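Local coordinates for protein carboxylase (Deinococcus radiodurans, PDB 5H80) that probably catalyses the ATP-dependent carboxylation of biotin, as the biotin carboxylase domain of a single-chain bacterial carboxylase, at residues D256-F269 with Y472-P484. Residues are numbered along the deposited sequence; the frame is centred on the assembly and turned at random.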
ATOM      1  N   ASP A 256      13.369  12.698  -6.422  1.00 22.56           N
ATOM      2  CA  ASP A 256      14.518  12.674  -7.304  1.00 21.77           C
ATOM      3  C   ASP A 256      14.190  11.780  -8.450  1.00 22.88           C
ATOM      4  O   ASP A 256      13.936  10.577  -8.280  1.00 21.66           O
ATOM      5  CB  ASP A 256      15.733  12.249  -6.611  1.00 19.29           C
ATOM      6  CG  ASP A 256      17.036  12.372  -7.429  1.00 19.89           C
ATOM      7  OD1 ASP A 256      17.136  11.765  -8.508  1.00 22.45           O
ATOM      8  OD2 ASP A 256      17.919  13.061  -6.848  1.00 24.05           O
ATOM      9  N   CYS A 257      14.282  12.379  -9.606  1.00 18.66           N
ATOM     10  CA  CYS A 257      13.901  11.725 -10.858  1.00 22.05           C
ATOM     11  C   CYS A 257      15.112  11.744 -11.843  1.00 25.74           C
ATOM     12  O   CYS A 257      14.935  11.939 -13.065  1.00 26.65           O
ATOM     13  CB  CYS A 257      12.784  12.439 -11.515  1.00 25.88           C
ATOM     14  SG  CYS A 257      11.337  12.728 -10.433  1.00 31.61           S
ATOM     15  N   THR A 258      16.295  11.523 -11.328  1.00 25.30           N
ATOM     16  CA  THR A 258      17.536  11.635 -12.118  1.00 25.09           C
ATOM     17  C   THR A 258      17.715  10.614 -13.233  1.00 28.34           C
ATOM     18  O   THR A 258      18.295  10.880 -14.278  1.00 25.56           O
ATOM     19  CB  THR A 258      18.717  11.671 -11.143  1.00 23.53           C
ATOM     20  OG1 THR A 258      18.648  12.810 -10.246  1.00 21.38           O
ATOM     21  CG2 THR A 258      20.142  11.526 -11.911  1.00 25.75           C
ATOM     22  N   VAL A 259      17.291   9.378 -13.004  1.00 23.41           N
ATOM     23  CA  VAL A 259      17.427   8.284 -13.970  1.00 26.53           C
ATOM     24  C   VAL A 259      16.344   8.475 -15.099  1.00 28.14           C
ATOM     25  O   VAL A 259      15.128   8.332 -14.898  1.00 26.67           O
ATOM     26  CB  VAL A 259      17.271   6.935 -13.256  1.00 25.68           C
ATOM     27  CG1 VAL A 259      17.287   5.826 -14.287  1.00 23.45           C
ATOM     28  CG2 VAL A 259      18.323   6.783 -12.126  1.00 26.65           C
ATOM     29  N   GLN A 260      16.849   8.991 -16.238  1.00 26.00           N
ATOM     30  CA  GLN A 260      16.018   9.367 -17.419  1.00 28.41           C
ATOM     31  C   GLN A 260      16.618   8.775 -18.657  1.00 32.79           C
ATOM     32  O   GLN A 260      17.778   8.616 -18.686  1.00 32.81           O
ATOM     33  CB  GLN A 260      16.076  10.861 -17.611  1.00 34.08           C
ATOM     34  CG  GLN A 260      15.666  11.595 -16.406  1.00 33.15           C
ATOM     35  CD  GLN A 260      15.644  13.090 -16.501  1.00 38.83           C
ATOM     36  OE1 GLN A 260      15.798  13.662 -17.571  1.00 44.53           O
ATOM     37  NE2 GLN A 260      15.327  13.733 -15.369  1.00 35.51           N
ATOM     38  N   ARG A 261      15.795   8.453 -19.632  1.00 31.27           N
ATOM     39  CA  ARG A 261      16.237   7.850 -20.933  1.00 39.24           C
ATOM     40  C   ARG A 261      15.817   8.904 -21.921  1.00 41.88           C
ATOM     41  O   ARG A 261      14.620   9.217 -21.994  1.00 39.96           O
ATOM     42  CB  ARG A 261      15.566   6.559 -21.243  1.00 46.64           C
ATOM     43  CG  ARG A 261      16.121   5.824 -22.476  1.00 47.49           C
ATOM     44  CD  ARG A 261      15.186   4.661 -22.719  1.00 55.36           C
ATOM     45  NE  ARG A 261      15.811   3.471 -23.311  1.00 57.65           N
ATOM     46  CZ  ARG A 261      15.470   2.191 -23.042  1.00 67.78           C
ATOM     47  NH1 ARG A 261      14.539   1.887 -22.123  1.00 73.01           N
ATOM     48  NH2 ARG A 261      16.076   1.182 -23.689  1.00 66.24           N
ATOM     49  N   ARG A 262      16.771   9.566 -22.571  1.00 47.88           N
ATOM     50  CA  ARG A 262      16.422  10.739 -23.428  1.00 49.91           C
ATOM     51  C   ARG A 262      15.345  11.634 -22.816  1.00 48.30           C
ATOM     52  O   ARG A 262      14.334  11.915 -23.444  1.00 41.85           O
ATOM     53  CB  ARG A 262      15.961  10.274 -24.835  1.00 60.09           C
ATOM     54  CG  ARG A 262      17.023   9.511 -25.620  1.00 72.62           C
ATOM     55  CD  ARG A 262      16.577   9.195 -27.039  1.00 84.03           C
ATOM     56  NE  ARG A 262      17.703   8.912 -27.938  1.00 95.12           N
ATOM     57  CZ  ARG A 262      17.582   8.489 -29.200  1.00 94.33           C
ATOM     58  NH1 ARG A 262      16.381   8.275 -29.742  1.00103.97           N
ATOM     59  NH2 ARG A 262      18.671   8.267 -29.930  1.00 84.07           N
ATOM     60  N   HIS A 263      15.555  12.046 -21.574  1.00 44.91           N
ATOM     61  CA  HIS A 263      14.664  12.998 -20.888  1.00 46.62           C
ATOM     62  C   HIS A 263      13.289  12.440 -20.432  1.00 37.77           C
ATOM     63  O   HIS A 263      12.516  13.180 -19.828  1.00 41.40           O
ATOM     64  CB  HIS A 263      14.493  14.305 -21.721  1.00 54.57           C
ATOM     65  CG  HIS A 263      15.787  15.013 -22.007  1.00 62.23           C
ATOM     66  ND1 HIS A 263      16.517  14.797 -23.159  1.00 56.17           N
ATOM     67  CD2 HIS A 263      16.491  15.914 -21.279  1.00 60.79           C
ATOM     68  CE1 HIS A 263      17.621  15.519 -23.120  1.00 61.05           C
ATOM     69  NE2 HIS A 263      17.623  16.218 -21.999  1.00 67.53           N
ATOM     70  N   GLN A 264      13.024  11.158 -20.643  1.00 32.76           N
ATOM     71  CA  GLN A 264      11.868  10.440 -20.029  1.00 39.18           C
ATOM     72  C   GLN A 264      12.261   9.789 -18.667  1.00 30.57           C
ATOM     73  O   GLN A 264      13.148   8.970 -18.597  1.00 31.85           O
ATOM     74  CB  GLN A 264      11.366   9.324 -20.941  1.00 46.47           C
ATOM     75  CG  GLN A 264      11.145   9.669 -22.415  1.00 56.34           C
ATOM     76  CD  GLN A 264      10.705  11.101 -22.642  1.00 63.81           C
ATOM     77  OE1 GLN A 264      11.539  12.003 -22.811  1.00 76.57           O
ATOM     78  NE2 GLN A 264       9.396  11.323 -22.659  1.00 67.46           N
ATOM     79  N   LYS A 265      11.583  10.139 -17.613  1.00 34.53           N
ATOM     80  CA  LYS A 265      11.845   9.638 -16.286  1.00 28.12           C
ATOM     81  C   LYS A 265      11.464   8.146 -16.170  1.00 25.38           C
ATOM     82  O   LYS A 265      10.486   7.733 -16.830  1.00 31.31           O
ATOM     83  CB  LYS A 265      11.052  10.505 -15.274  1.00 32.73           C
ATOM     84  CG  LYS A 265      11.435  11.988 -15.160  1.00 26.16           C
ATOM     85  CD  LYS A 265      10.354  12.818 -14.424  1.00 33.11           C
ATOM     86  CE  LYS A 265      10.681  14.290 -14.333  1.00 34.80           C
ATOM     87  NZ  LYS A 265       9.613  15.171 -13.775  1.00 35.52           N
ATOM     88  N   LEU A 266      12.300   7.305 -15.568  1.00 27.00           N
ATOM     89  CA  LEU A 266      12.053   5.899 -15.402  1.00 25.66           C
ATOM     90  C   LEU A 266      11.941   5.514 -13.944  1.00 28.16           C
ATOM     91  O   LEU A 266      11.113   4.668 -13.627  1.00 26.98           O
ATOM     92  CB  LEU A 266      13.136   4.988 -16.043  1.00 30.73           C
ATOM     93  CG  LEU A 266      13.192   5.074 -17.551  1.00 34.20           C
ATOM     94  CD1 LEU A 266      14.423   4.368 -18.078  1.00 33.25           C
ATOM     95  CD2 LEU A 266      11.902   4.427 -18.087  1.00 34.90           C
ATOM     96  N   LEU A 267      12.816   6.033 -13.083  1.00 26.72           N
ATOM     97  CA  LEU A 267      12.829   5.680 -11.633  1.00 24.10           C
ATOM     98  C   LEU A 267      12.741   6.970 -10.815  1.00 27.01           C
ATOM     99  O   LEU A 267      13.395   7.964 -11.129  1.00 22.95           O
ATOM    100  CB  LEU A 267      14.046   4.919 -11.137  1.00 27.12           C
ATOM    101  CG  LEU A 267      14.278   3.578 -11.762  1.00 24.62           C
ATOM    102  CD1 LEU A 267      15.657   3.102 -11.550  1.00 27.65           C
ATOM    103  CD2 LEU A 267      13.213   2.520 -11.329  1.00 27.26           C
ATOM    104  N   GLU A 268      11.775   7.056  -9.925  1.00 24.53           N
ATOM    105  CA  GLU A 268      11.578   8.321  -9.205  1.00 23.67           C
ATOM    106  C   GLU A 268      11.592   7.965  -7.728  1.00 22.63           C
ATOM    107  O   GLU A 268      10.787   7.159  -7.292  1.00 24.90           O
ATOM    108  CB  GLU A 268      10.269   8.954  -9.688  1.00 30.03           C
ATOM    109  CG  GLU A 268      10.352   9.271 -11.217  1.00 33.22           C
ATOM    110  CD  GLU A 268       9.067   9.100 -11.972  1.00 34.01           C
ATOM    111  OE1 GLU A 268       8.429   8.036 -11.870  1.00 37.30           O
ATOM    112  OE2 GLU A 268       8.729  10.062 -12.677  1.00 38.43           O
ATOM    113  N   PHE A 269      12.401   8.672  -6.947  1.00 22.31           N
ATOM    114  CA  PHE A 269      12.649   8.375  -5.515  1.00 20.98           C
ATOM    115  C   PHE A 269      12.089   9.483  -4.562  1.00 23.81           C
ATOM    116  O   PHE A 269      12.116  10.646  -4.840  1.00 19.78           O
ATOM    117  CB  PHE A 269      14.128   8.183  -5.304  1.00 19.95           C
ATOM    118  CG  PHE A 269      14.667   7.071  -5.977  1.00 23.33           C
ATOM    119  CD1 PHE A 269      14.951   5.909  -5.289  1.00 19.25           C
ATOM    120  CD2 PHE A 269      14.982   7.105  -7.332  1.00 22.19           C
ATOM    121  CE1 PHE A 269      15.524   4.869  -5.899  1.00 23.95           C
ATOM    122  CE2 PHE A 269      15.617   6.017  -7.943  1.00 20.81           C
ATOM    123  CZ  PHE A 269      15.793   4.873  -7.242  1.00 22.72           C
ATOM    124  N   TYR A 472      23.720   5.824  -5.676  1.00 25.21           N
ATOM    125  CA  TYR A 472      23.126   6.995  -6.245  1.00 28.25           C
ATOM    126  C   TYR A 472      24.210   7.911  -6.839  1.00 25.30           C
ATOM    127  O   TYR A 472      24.114   9.162  -6.600  1.00 27.34           O
ATOM    128  CB  TYR A 472      22.184   7.685  -5.226  1.00 25.73           C
ATOM    129  CG  TYR A 472      20.926   8.138  -5.898  1.00 23.60           C
ATOM    130  CD1 TYR A 472      19.920   7.184  -6.168  1.00 23.79           C
ATOM    131  CD2 TYR A 472      20.776   9.449  -6.373  1.00 22.81           C
ATOM    132  CE1 TYR A 472      18.746   7.553  -6.913  1.00 23.58           C
ATOM    133  CE2 TYR A 472      19.558   9.848  -7.043  1.00 26.00           C
ATOM    134  CZ  TYR A 472      18.610   8.910  -7.353  1.00 25.85           C
ATOM    135  OH  TYR A 472      17.512   9.235  -8.111  1.00 25.05           O
ATOM    136  N   GLU A 473      25.206   7.341  -7.516  1.00 27.75           N
ATOM    137  CA  GLU A 473      26.240   8.168  -8.108  1.00 28.92           C
ATOM    138  C   GLU A 473      25.784   8.443  -9.549  1.00 27.87           C
ATOM    139  O   GLU A 473      26.167   7.659 -10.459  1.00 32.51           O
ATOM    140  CB  GLU A 473      27.527   7.432  -8.074  1.00 28.36           C
ATOM    141  CG  GLU A 473      28.078   7.330  -6.674  1.00 31.45           C
ATOM    142  CD  GLU A 473      29.343   6.467  -6.609  1.00 34.82           C
ATOM    143  OE1 GLU A 473      29.591   5.585  -7.445  1.00 38.79           O
ATOM    144  OE2 GLU A 473      30.103   6.718  -5.692  1.00 30.71           O
ATOM    145  N   LEU A 474      24.839   9.387  -9.725  1.00 25.33           N
ATOM    146  CA  LEU A 474      24.029   9.451 -10.965  1.00 22.48           C
ATOM    147  C   LEU A 474      23.908  10.929 -11.365  1.00 21.72           C
ATOM    148  O   LEU A 474      24.057  11.862 -10.500  1.00 28.29           O
ATOM    149  CB  LEU A 474      22.617   9.003 -10.621  1.00 23.35           C
ATOM    150  CG  LEU A 474      22.471   7.539 -10.209  1.00 23.45           C
ATOM    151  CD1 LEU A 474      21.019   7.299  -9.722  1.00 28.23           C
ATOM    152  CD2 LEU A 474      22.869   6.568 -11.288  1.00 25.39           C
ATOM    153  N   SER A 475      23.696  11.160 -12.630  1.00 24.29           N
ATOM    154  CA  SER A 475      23.323  12.450 -13.129  1.00 22.64           C
ATOM    155  C   SER A 475      22.236  12.194 -14.181  1.00 25.28           C
ATOM    156  O   SER A 475      22.000  11.039 -14.567  1.00 24.76           O
ATOM    157  CB  SER A 475      24.552  13.143 -13.931  1.00 22.69           C
ATOM    158  OG  SER A 475      24.822  12.339 -15.051  1.00 25.98           O
ATOM    159  N   THR A 476      21.679  13.255 -14.714  1.00 25.29           N
ATOM    160  CA  THR A 476      20.602  13.129 -15.743  1.00 30.08           C
ATOM    161  C   THR A 476      21.121  12.522 -17.106  1.00 28.49           C
ATOM    162  O   THR A 476      20.358  12.042 -17.844  1.00 32.44           O
ATOM    163  CB  THR A 476      19.909  14.476 -15.947  1.00 25.77           C
ATOM    164  OG1 THR A 476      20.896  15.489 -16.239  1.00 28.92           O
ATOM    165  CG2 THR A 476      19.148  14.901 -14.682  1.00 25.50           C
ATOM    166  N   HIS A 477      22.443  12.574 -17.357  1.00 26.47           N
ATOM    167  CA  HIS A 477      23.078  11.913 -18.510  1.00 27.85           C
ATOM    168  C   HIS A 477      23.686  10.557 -18.284  1.00 31.38           C
ATOM    169  O   HIS A 477      24.138   9.942 -19.253  1.00 30.75           O
ATOM    170  CB  HIS A 477      24.145  12.838 -19.085  1.00 33.71           C
ATOM    171  CG  HIS A 477      23.603  14.177 -19.419  1.00 37.99           C
ATOM    172  ND1 HIS A 477      22.685  14.371 -20.431  1.00 50.91           N
ATOM    173  CD2 HIS A 477      23.762  15.383 -18.823  1.00 59.17           C
ATOM    174  CE1 HIS A 477      22.327  15.643 -20.468  1.00 54.78           C
ATOM    175  NE2 HIS A 477      22.972  16.283 -19.508  1.00 64.71           N
ATOM    176  N   TRP A 478      23.618  10.062 -17.047  1.00 30.10           N
ATOM    177  CA  TRP A 478      24.126   8.773 -16.698  1.00 34.32           C
ATOM    178  C   TRP A 478      23.601   7.687 -17.569  1.00 32.33           C
ATOM    179  O   TRP A 478      24.418   6.895 -18.161  1.00 36.26           O
ATOM    180  CB  TRP A 478      23.781   8.459 -15.226  1.00 29.30           C
ATOM    181  CG  TRP A 478      24.269   7.103 -14.828  1.00 26.03           C
ATOM    182  CD1 TRP A 478      25.474   6.773 -14.375  1.00 22.49           C
ATOM    183  CD2 TRP A 478      23.449   5.935 -14.700  1.00 24.96           C
ATOM    184  NE1 TRP A 478      25.516   5.411 -14.080  1.00 30.34           N
ATOM    185  CE2 TRP A 478      24.270   4.878 -14.267  1.00 26.32           C
ATOM    186  CE3 TRP A 478      22.145   5.672 -14.986  1.00 24.69           C
ATOM    187  CZ2 TRP A 478      23.774   3.554 -14.092  1.00 24.68           C
ATOM    188  CZ3 TRP A 478      21.626   4.366 -14.756  1.00 25.33           C
ATOM    189  CH2 TRP A 478      22.454   3.310 -14.356  1.00 26.12           C
ATOM    190  N   LEU A 479      22.278   7.584 -17.679  1.00 30.13           N
ATOM    191  CA  LEU A 479      21.684   6.494 -18.419  1.00 29.55           C
ATOM    192  C   LEU A 479      21.961   6.573 -19.915  1.00 31.50           C
ATOM    193  O   LEU A 479      22.221   5.532 -20.505  1.00 32.47           O
ATOM    194  CB  LEU A 479      20.217   6.308 -18.164  1.00 28.78           C
ATOM    195  CG  LEU A 479      19.443   5.152 -18.724  1.00 28.97           C
ATOM    196  CD1 LEU A 479      18.114   4.993 -17.991  1.00 30.71           C
ATOM    197  CD2 LEU A 479      19.208   5.291 -20.225  1.00 38.17           C
ATOM    198  N   ASP A 480      21.879   7.764 -20.516  1.00 31.57           N
ATOM    199  CA  ASP A 480      22.095   7.808 -21.982  1.00 35.79           C
ATOM    200  C   ASP A 480      23.515   7.379 -22.341  1.00 34.58           C
ATOM    201  O   ASP A 480      23.747   6.588 -23.312  1.00 36.92           O
ATOM    202  CB  ASP A 480      21.714   9.153 -22.539  1.00 33.86           C
ATOM    203  CG  ASP A 480      20.169   9.411 -22.520  1.00 30.61           C
ATOM    204  OD1 ASP A 480      19.357   8.454 -22.402  1.00 41.30           O
ATOM    205  OD2 ASP A 480      19.799  10.582 -22.578  1.00 42.93           O
ATOM    206  N   GLU A 481      24.465   7.770 -21.501  1.00 33.18           N
ATOM    207  CA  GLU A 481      25.841   7.334 -21.696  1.00 33.68           C
ATOM    208  C   GLU A 481      26.106   5.888 -21.571  1.00 37.58           C
ATOM    209  O   GLU A 481      27.092   5.415 -22.100  1.00 38.53           O
ATOM    210  CB  GLU A 481      26.762   8.032 -20.733  1.00 36.48           C
ATOM    211  CG  GLU A 481      26.838   9.520 -20.926  1.00 41.08           C
ATOM    212  CD  GLU A 481      27.977  10.174 -20.157  1.00 45.25           C
ATOM    213  OE1 GLU A 481      28.928   9.502 -19.783  1.00 51.86           O
ATOM    214  OE2 GLU A 481      27.905  11.381 -19.962  1.00 48.85           O
ATOM    215  N   ARG A 482      25.319   5.178 -20.792  1.00 37.84           N
ATOM    216  CA  ARG A 482      25.548   3.754 -20.533  1.00 37.56           C
ATOM    217  C   ARG A 482      24.521   2.823 -21.137  1.00 41.73           C
ATOM    218  O   ARG A 482      24.400   1.666 -20.720  1.00 40.31           O
ATOM    219  CB  ARG A 482      25.536   3.565 -19.045  1.00 38.66           C
ATOM    220  CG  ARG A 482      26.678   4.313 -18.397  1.00 41.91           C
ATOM    221  CD  ARG A 482      26.587   4.294 -16.894  1.00 41.55           C
ATOM    222  NE  ARG A 482      27.809   4.878 -16.357  1.00 39.75           N
ATOM    223  CZ  ARG A 482      28.207   6.160 -16.489  1.00 42.02           C
ATOM    224  NH1 ARG A 482      29.379   6.496 -15.994  1.00 46.16           N
ATOM    225  NH2 ARG A 482      27.465   7.136 -17.053  1.00 44.30           N
ATOM    226  N   LEU A 483      23.751   3.335 -22.089  1.00 36.28           N
ATOM    227  CA  LEU A 483      22.680   2.555 -22.681  1.00 35.65           C
ATOM    228  C   LEU A 483      23.207   1.195 -23.256  1.00 40.62           C
ATOM    229  O   LEU A 483      22.649   0.151 -22.916  1.00 36.97           O
ATOM    230  CB  LEU A 483      21.947   3.419 -23.677  1.00 35.23           C
ATOM    231  CG  LEU A 483      20.792   2.884 -24.501  1.00 38.27           C
ATOM    232  CD1 LEU A 483      19.863   2.054 -23.626  1.00 42.07           C
ATOM    233  CD2 LEU A 483      20.057   4.053 -25.144  1.00 48.57           C
ATOM    234  N   PRO A 484      24.340   1.172 -24.017  1.00 43.59           N
ATOM    235  CA  PRO A 484      24.619  -0.227 -24.481  1.00 42.64           C
ATOM    236  C   PRO A 484      24.932  -1.265 -23.370  1.00 37.21           C
ATOM    237  O   PRO A 484      24.370  -2.410 -23.412  1.00 41.89           O
ATOM    238  CB  PRO A 484      25.753  -0.066 -25.502  1.00 41.93           C
ATOM    239  CG  PRO A 484      25.793   1.392 -25.887  1.00 39.31           C
ATOM    240  CD  PRO A 484      25.194   2.170 -24.716  1.00 37.87           C
TER
HETATM  241  O   HOH W   1      16.136   8.460 -10.503  1.00 23.23           O
HETATM  242  O   HOH W   2      20.185   9.287 -16.319  1.00 26.80           O
HETATM  243  O   HOH W   3      20.338   9.941 -19.390  1.00 27.80           O
HETATM  244  O   HOH W   4      18.079  11.655 -20.453  1.00 34.44           O
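Y472 turns the edge of its ring onto one face of F269, an edge-to-face pair with planes at 82° and Y472 CE1 3.6 Å from F269 CE2; D256 O lies in plane at the F269 edge. L474 CD1 lies over the centre of one Y472 face while also touching V259 CG2, and D256 OD1 joins F269 CE2 at the ring's edge. The phenol OH gives a short bond to D256 OD1 (2.6 Å), arriving from above the carboxylate plane; the same oxygen accepts from T258 N, closing an Asx turn, and from T258 OG1. D256 CG stands anti to the backbone N (chi1 -172°), directing the carboxylate toward that hydroxyl. An alanine here would probably leave the Y472 hydroxyl and T258 N without their shared acceptor. Farther along, D480 OD1 uses its syn lone pair to take R262 N at 2.8 Å, an almost straight bond (170°) that ties the type I' turn 261-264 to D480. A water bridges Q260 O and D480 N, and L479 CD1 packs on L266 CD1 (3.7 Å). The contact thus illustrates how the loop after helix 467-471 and the weakly bonded helical turn about 478-481 can pack along an edge hairpin of an antiparallel sheet, with L463 of helix 457-465 touching V259 and L479.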